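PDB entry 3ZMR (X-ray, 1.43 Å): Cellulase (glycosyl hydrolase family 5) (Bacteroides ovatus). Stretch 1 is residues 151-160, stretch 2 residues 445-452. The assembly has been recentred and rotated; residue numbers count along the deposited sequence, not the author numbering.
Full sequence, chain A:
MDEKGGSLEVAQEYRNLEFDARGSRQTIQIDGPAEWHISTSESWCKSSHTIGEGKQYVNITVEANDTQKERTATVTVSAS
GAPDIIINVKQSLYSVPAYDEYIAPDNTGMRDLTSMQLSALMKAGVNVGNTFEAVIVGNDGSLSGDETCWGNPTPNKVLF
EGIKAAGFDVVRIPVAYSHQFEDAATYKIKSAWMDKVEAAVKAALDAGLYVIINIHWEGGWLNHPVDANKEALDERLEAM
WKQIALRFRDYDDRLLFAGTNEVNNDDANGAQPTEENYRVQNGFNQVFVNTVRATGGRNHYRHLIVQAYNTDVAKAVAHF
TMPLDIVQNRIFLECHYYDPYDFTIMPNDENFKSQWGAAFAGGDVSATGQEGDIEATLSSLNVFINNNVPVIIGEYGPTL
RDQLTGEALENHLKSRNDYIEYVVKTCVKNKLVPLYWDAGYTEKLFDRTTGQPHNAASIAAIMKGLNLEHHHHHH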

ATOM      1  N   GLY A 151      16.090  19.966   3.885  1.00 11.70           N
ATOM      2  CA  GLY A 151      17.032  20.188   4.975  1.00 14.12           C
ATOM      3  C   GLY A 151      17.836  19.002   5.459  1.00 13.22           C
ATOM      4  O   GLY A 151      18.639  19.141   6.387  1.00 15.10           O
ATOM      5  N   ASN A 152      17.599  17.826   4.868  1.00 11.08           N
ATOM      6  CA  ASN A 152      18.416  16.662   5.188  1.00 10.61           C
ATOM      7  C   ASN A 152      19.581  16.469   4.244  1.00 11.51           C
ATOM      8  O   ASN A 152      19.492  16.841   3.086  1.00 13.27           O
ATOM      9  CB  ASN A 152      17.548  15.398   5.194  1.00  9.27           C
ATOM     10  CG  ASN A 152      16.669  15.344   6.431  1.00  9.20           C
ATOM     11  OD1 ASN A 152      17.182  15.403   7.549  1.00 10.60           O
ATOM     12  ND2 ASN A 152      15.369  15.259   6.249  1.00  9.37           N
ATOM     13  N   PRO A 153      20.668  15.866   4.745  1.00  9.77           N
ATOM     14  CA  PRO A 153      21.749  15.490   3.867  1.00 11.73           C
ATOM     15  C   PRO A 153      21.447  14.203   3.107  1.00 11.80           C
ATOM     16  O   PRO A 153      20.484  13.500   3.417  1.00 11.51           O
ATOM     17  CB  PRO A 153      22.905  15.245   4.843  1.00 13.07           C
ATOM     18  CG  PRO A 153      22.249  14.788   6.109  1.00 12.80           C
ATOM     19  CD  PRO A 153      20.918  15.460   6.147  1.00 12.49           C
ATOM     20  N   THR A 154      22.285  13.889   2.122  1.00 11.69           N
ATOM     21  CA  THR A 154      22.151  12.600   1.402  1.00 11.28           C
ATOM     22  C   THR A 154      22.297  11.460   2.411  1.00 11.67           C
ATOM     23  O   THR A 154      23.273  11.454   3.164  1.00 12.04           O
ATOM     24  CB  THR A 154      23.230  12.480   0.314  1.00 13.07           C
ATOM     25  OG1 THR A 154      23.197  13.666  -0.470  1.00 14.92           O
ATOM     26  CG2 THR A 154      22.986  11.273  -0.587  1.00 14.51           C
ATOM     27  N   PRO A 155      21.378  10.464   2.398  1.00 12.51           N
ATOM     28  CA  PRO A 155      21.580   9.279   3.208  1.00 16.72           C
ATOM     29  C   PRO A 155      22.935   8.654   2.919  1.00 14.04           C
ATOM     30  O   PRO A 155      23.381   8.612   1.767  1.00 17.18           O
ATOM     31  CB  PRO A 155      20.413   8.373   2.810  1.00 18.68           C
ATOM     32  CG  PRO A 155      19.344   9.336   2.443  1.00 13.26           C
ATOM     33  CD  PRO A 155      20.095  10.413   1.688  1.00 12.84           C
ATOM     34  N   ASN A 156      23.575   8.173   3.969  1.00 13.00           N
ATOM     35  CA  ASN A 156      24.922   7.635   3.891  1.00 13.47           C
ATOM     36  C   ASN A 156      25.094   6.316   4.648  1.00 12.25           C
ATOM     37  O   ASN A 156      24.193   5.840   5.355  1.00 12.50           O
ATOM     38  CB  ASN A 156      25.928   8.705   4.331  1.00 16.68           C
ATOM     39  CG  ASN A 156      25.735   9.134   5.774  1.00 13.71           C
ATOM     40  OD1 ASN A 156      25.272   8.367   6.610  1.00 14.23           O
ATOM     41  ND2 ASN A 156      26.133  10.353   6.082  1.00 18.79           N
ATOM     42  N   LYS A 157      26.263   5.725   4.474  1.00 14.70           N
ATOM     43  CA  LYS A 157      26.589   4.431   5.078  1.00 13.77           C
ATOM     44  C   LYS A 157      26.517   4.490   6.607  1.00 13.72           C
ATOM     45  O   LYS A 157      25.939   3.618   7.242  1.00 14.55           O
ATOM     46  CB  LYS A 157      27.989   3.951   4.600  1.00 21.62           C
ATOM     47  CG  LYS A 157      28.650   2.818   5.374  1.00 19.86           C
ATOM     48  CD  LYS A 157      30.021   2.444   4.763  1.00 38.24           C
ATOM     49  CE  LYS A 157      30.850   1.538   5.664  1.00101.21           C
ATOM     50  NZ  LYS A 157      31.228   2.186   6.953  1.00 86.06           N
ATOM     51  N   VAL A 158      27.078   5.526   7.221  1.00 13.12           N
ATOM     52  CA  VAL A 158      27.080   5.561   8.674  1.00 16.73           C
ATOM     53  C   VAL A 158      25.661   5.703   9.239  1.00 13.15           C
ATOM     54  O   VAL A 158      25.365   5.190  10.335  1.00 12.63           O
ATOM     55  CB  VAL A 158      28.023   6.639   9.277  1.00 14.93           C
ATOM     56  CG1 VAL A 158      29.479   6.311   8.928  1.00 17.59           C
ATOM     57  CG2 VAL A 158      27.643   8.026   8.838  1.00 14.84           C
ATOM     58  N   LEU A 159      24.766   6.393   8.526  1.00 14.14           N
ATOM     59  CA  LEU A 159      23.372   6.470   8.982  1.00 11.40           C
ATOM     60  C   LEU A 159      22.736   5.076   9.009  1.00 11.47           C
ATOM     61  O   LEU A 159      22.135   4.664   9.990  1.00 11.48           O
ATOM     62  CB  LEU A 159      22.540   7.382   8.056  1.00 11.92           C
ATOM     63  CG  LEU A 159      21.038   7.406   8.343  1.00 13.42           C
ATOM     64  CD1 LEU A 159      20.794   7.874   9.786  1.00 11.83           C
ATOM     65  CD2 LEU A 159      20.311   8.270   7.313  1.00 17.39           C
ATOM     66  N   PHE A 160      22.869   4.352   7.898  1.00 10.47           N
ATOM     67  CA  PHE A 160      22.259   3.014   7.830  1.00 11.12           C
ATOM     68  C   PHE A 160      22.877   2.049   8.817  1.00 11.46           C
ATOM     69  O   PHE A 160      22.164   1.237   9.399  1.00  9.74           O
ATOM     70  CB  PHE A 160      22.292   2.459   6.403  1.00 10.60           C
ATOM     71  CG  PHE A 160      21.424   3.250   5.454  1.00 10.05           C
ATOM     72  CD1 PHE A 160      20.049   3.402   5.707  1.00 10.03           C
ATOM     73  CD2 PHE A 160      21.960   3.860   4.310  1.00 12.70           C
ATOM     74  CE1 PHE A 160      19.241   4.114   4.839  1.00 12.03           C
ATOM     75  CE2 PHE A 160      21.143   4.584   3.450  1.00 11.52           C
ATOM     76  CZ  PHE A 160      19.793   4.705   3.703  1.00 10.37           C
TER
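Stretch 2 (445-452) LFDRTTGQ

The backbones of the two stretches meet at a glycine: the CA atoms of Leu159 and Gly451 lie 3.7 Å apart, a spacing open to Gly451 because no side chain stands between them. An ideal CB on Gly451 would point toward stretch 1 and come within 2.1 Å of Val158 O, a clash. Instead, Gly451 CA approaches Val158 O at 3.6 Å in a nearly straight CA-H...O contact, and its positive phi (73°) independently favours glycine. Stretch 2 is a compact turn: Gly451 N donates to Asp447 O (2.8 Å), Asp447 N to Gln452 O (2.9 Å), and Asp447 OD1 accepts from Thr449 N (2.9 Å) and Thr450 N (3.2 Å). Residues 448-450 have helical phi/psi without regular helical bonds. Stretch 1 runs as a loop through Asn156 and enters a helix at Lys157. From Arg448 to Gly451 the main contacts advance broadly in the same order along both stretches, from Asn152 and Pro153 through Asn156 to Val158 and Leu159. Asn156 serves both segments: OD1 caps the helix by accepting from Leu159 N (2.8 Å), while ND2 donates to Thr449 O (3.1 Å), the sole direct hydrogen bond across the contact. Next to it, Val158 CG2 packs 3.4 Å from Thr449 O and 3.5 Å from Thr450 O. Leu159 packs against the turn, with CD1 4.0 Å from Phe446 CB and CD2 3.8 Å from Arg448 CD. Arg448, the residue most covered by the other stretch, reaches back along the loop: its CB lies 3.6 Å from Pro153 CG, and its NH1 lies 3.5 Å from Asn152 CG, with Asn152 OD1 over one face of the guanidinium. Water 1 donates to Pro153 O (2.8 Å) and accepts from Arg448 NH1 (2.9 Å); water 2 donates to both Thr154 O (2.9 Å) and Arg448 O (2.7 Å), linking two backbone carbonyls that cannot bond each other.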

ATOM      1  N   LEU A 445      15.353  10.155  15.206  1.00  9.62           N
ATOM      2  CA  LEU A 445      15.993   9.226  16.125  1.00 10.18           C
ATOM      3  C   LEU A 445      17.508   9.274  16.064  1.00 10.52           C
ATOM      4  O   LEU A 445      18.188   8.937  17.031  1.00  9.97           O
ATOM      5  CB  LEU A 445      15.508   7.810  15.898  1.00  8.79           C
ATOM      6  CG  LEU A 445      14.017   7.584  16.035  1.00 10.28           C
ATOM      7  CD1 LEU A 445      13.739   6.118  15.732  1.00 10.82           C
ATOM      8  CD2 LEU A 445      13.478   7.975  17.424  1.00 18.25           C
ATOM      9  N   PHE A 446      18.014   9.710  14.911  1.00  9.33           N
ATOM     10  CA  PHE A 446      19.458   9.691  14.619  1.00  9.82           C
ATOM     11  C   PHE A 446      19.935  11.042  14.072  1.00 10.30           C
ATOM     12  O   PHE A 446      19.185  11.785  13.461  1.00 12.92           O
ATOM     13  CB  PHE A 446      19.807   8.599  13.568  1.00 11.47           C
ATOM     14  CG  PHE A 446      19.442   7.231  14.011  1.00 12.17           C
ATOM     15  CD1 PHE A 446      20.309   6.484  14.798  1.00 12.76           C
ATOM     16  CD2 PHE A 446      18.206   6.700  13.696  1.00 13.36           C
ATOM     17  CE1 PHE A 446      19.933   5.238  15.266  1.00 14.39           C
ATOM     18  CE2 PHE A 446      17.840   5.449  14.164  1.00 14.98           C
ATOM     19  CZ  PHE A 446      18.687   4.739  14.974  1.00 19.44           C
ATOM     20  N   ASP A 447      21.214  11.325  14.297  1.00 11.64           N
ATOM     21  CA  ASP A 447      21.894  12.368  13.562  1.00 11.93           C
ATOM     22  C   ASP A 447      22.096  11.876  12.120  1.00 10.33           C
ATOM     23  O   ASP A 447      22.738  10.847  11.894  1.00 13.14           O
ATOM     24  CB  ASP A 447      23.248  12.676  14.168  1.00 16.76           C
ATOM     25  CG  ASP A 447      23.814  13.936  13.627  1.00 19.30           C
ATOM     26  OD1 ASP A 447      24.253  13.950  12.478  1.00 17.88           O
ATOM     27  OD2 ASP A 447      23.792  14.936  14.328  1.00 63.87           O
ATOM     28  N   ARG A 448      21.528  12.592  11.152  1.00 11.37           N
ATOM     29  CA  ARG A 448      21.638  12.144   9.743  1.00 11.09           C
ATOM     30  C   ARG A 448      23.061  12.140   9.194  1.00 13.00           C
ATOM     31  O   ARG A 448      23.415  11.357   8.312  1.00 14.14           O
ATOM     32  CB  ARG A 448      20.748  12.971   8.833  1.00 10.49           C
ATOM     33  CG  ARG A 448      19.251  12.809   9.026  1.00 10.78           C
ATOM     34  CD  ARG A 448      18.790  11.363   8.837  1.00 11.00           C
ATOM     35  NE  ARG A 448      17.345  11.265   8.817  1.00 10.75           N
ATOM     36  CZ  ARG A 448      16.584  11.570   7.777  1.00  9.26           C
ATOM     37  NH1 ARG A 448      17.111  11.901   6.601  1.00 10.66           N
ATOM     38  NH2 ARG A 448      15.271  11.485   7.907  1.00  9.56           N
ATOM     39  N   THR A 449      23.900  13.024   9.706  1.00 13.20           N
ATOM     40  CA  THR A 449      25.272  13.110   9.215  1.00 14.29           C
ATOM     41  C   THR A 449      26.151  11.991   9.725  1.00 14.35           C
ATOM     42  O   THR A 449      26.913  11.375   8.942  1.00 17.63           O
ATOM     43  CB  THR A 449      25.860  14.486   9.536  1.00 17.74           C
ATOM     44  OG1 THR A 449      25.066  15.477   8.879  1.00 25.33           O
ATOM     45  CG2 THR A 449      27.295  14.582   9.031  1.00 19.83           C
ATOM     46  N   THR A 450      26.079  11.731  11.028  1.00 17.75           N
ATOM     47  CA  THR A 450      26.981  10.759  11.664  1.00 17.13           C
ATOM     48  C   THR A 450      26.396   9.385  11.923  1.00 12.95           C
ATOM     49  O   THR A 450      27.128   8.445  12.232  1.00 15.56           O
ATOM     50  CB  THR A 450      27.444  11.271  13.026  1.00 19.94           C
ATOM     51  OG1 THR A 450      26.325  11.331  13.901  1.00 15.82           O
ATOM     52  CG2 THR A 450      28.061  12.649  12.882  1.00 21.02           C
ATOM     53  N   GLY A 451      25.064   9.271  11.833  1.00 15.44           N
ATOM     54  CA  GLY A 451      24.395   8.038  12.224  1.00 16.00           C
ATOM     55  C   GLY A 451      24.310   7.732  13.718  1.00 14.82           C
ATOM     56  O   GLY A 451      23.783   6.688  14.130  1.00 16.55           O
ATOM     57  N   GLN A 452      24.828   8.630  14.561  1.00 14.59           N
ATOM     58  CA  GLN A 452      24.761   8.432  16.008  1.00 15.10           C
ATOM     59  C   GLN A 452      23.322   8.653  16.532  1.00 13.12           C
ATOM     60  O   GLN A 452      22.565   9.433  15.958  1.00 13.43           O
ATOM     61  CB  GLN A 452      25.724   9.398  16.734  1.00 20.30           C
ATOM     62  CG  GLN A 452      27.220   9.171  16.482  1.00 25.61           C
ATOM     63  CD  GLN A 452      27.765   7.884  17.072  1.00 85.70           C
ATOM     64  OE1 GLN A 452      27.218   7.341  18.026  1.00 42.19           O
ATOM     65  NE2 GLN A 452      28.866   7.399  16.508  1.00155.25           N
TER
HETATM   66  O   HOH W   1      19.780  11.823   5.492  1.00 12.58           O
HETATM   67  O   HOH W   2      22.414  10.769   5.874  1.00 13.11           O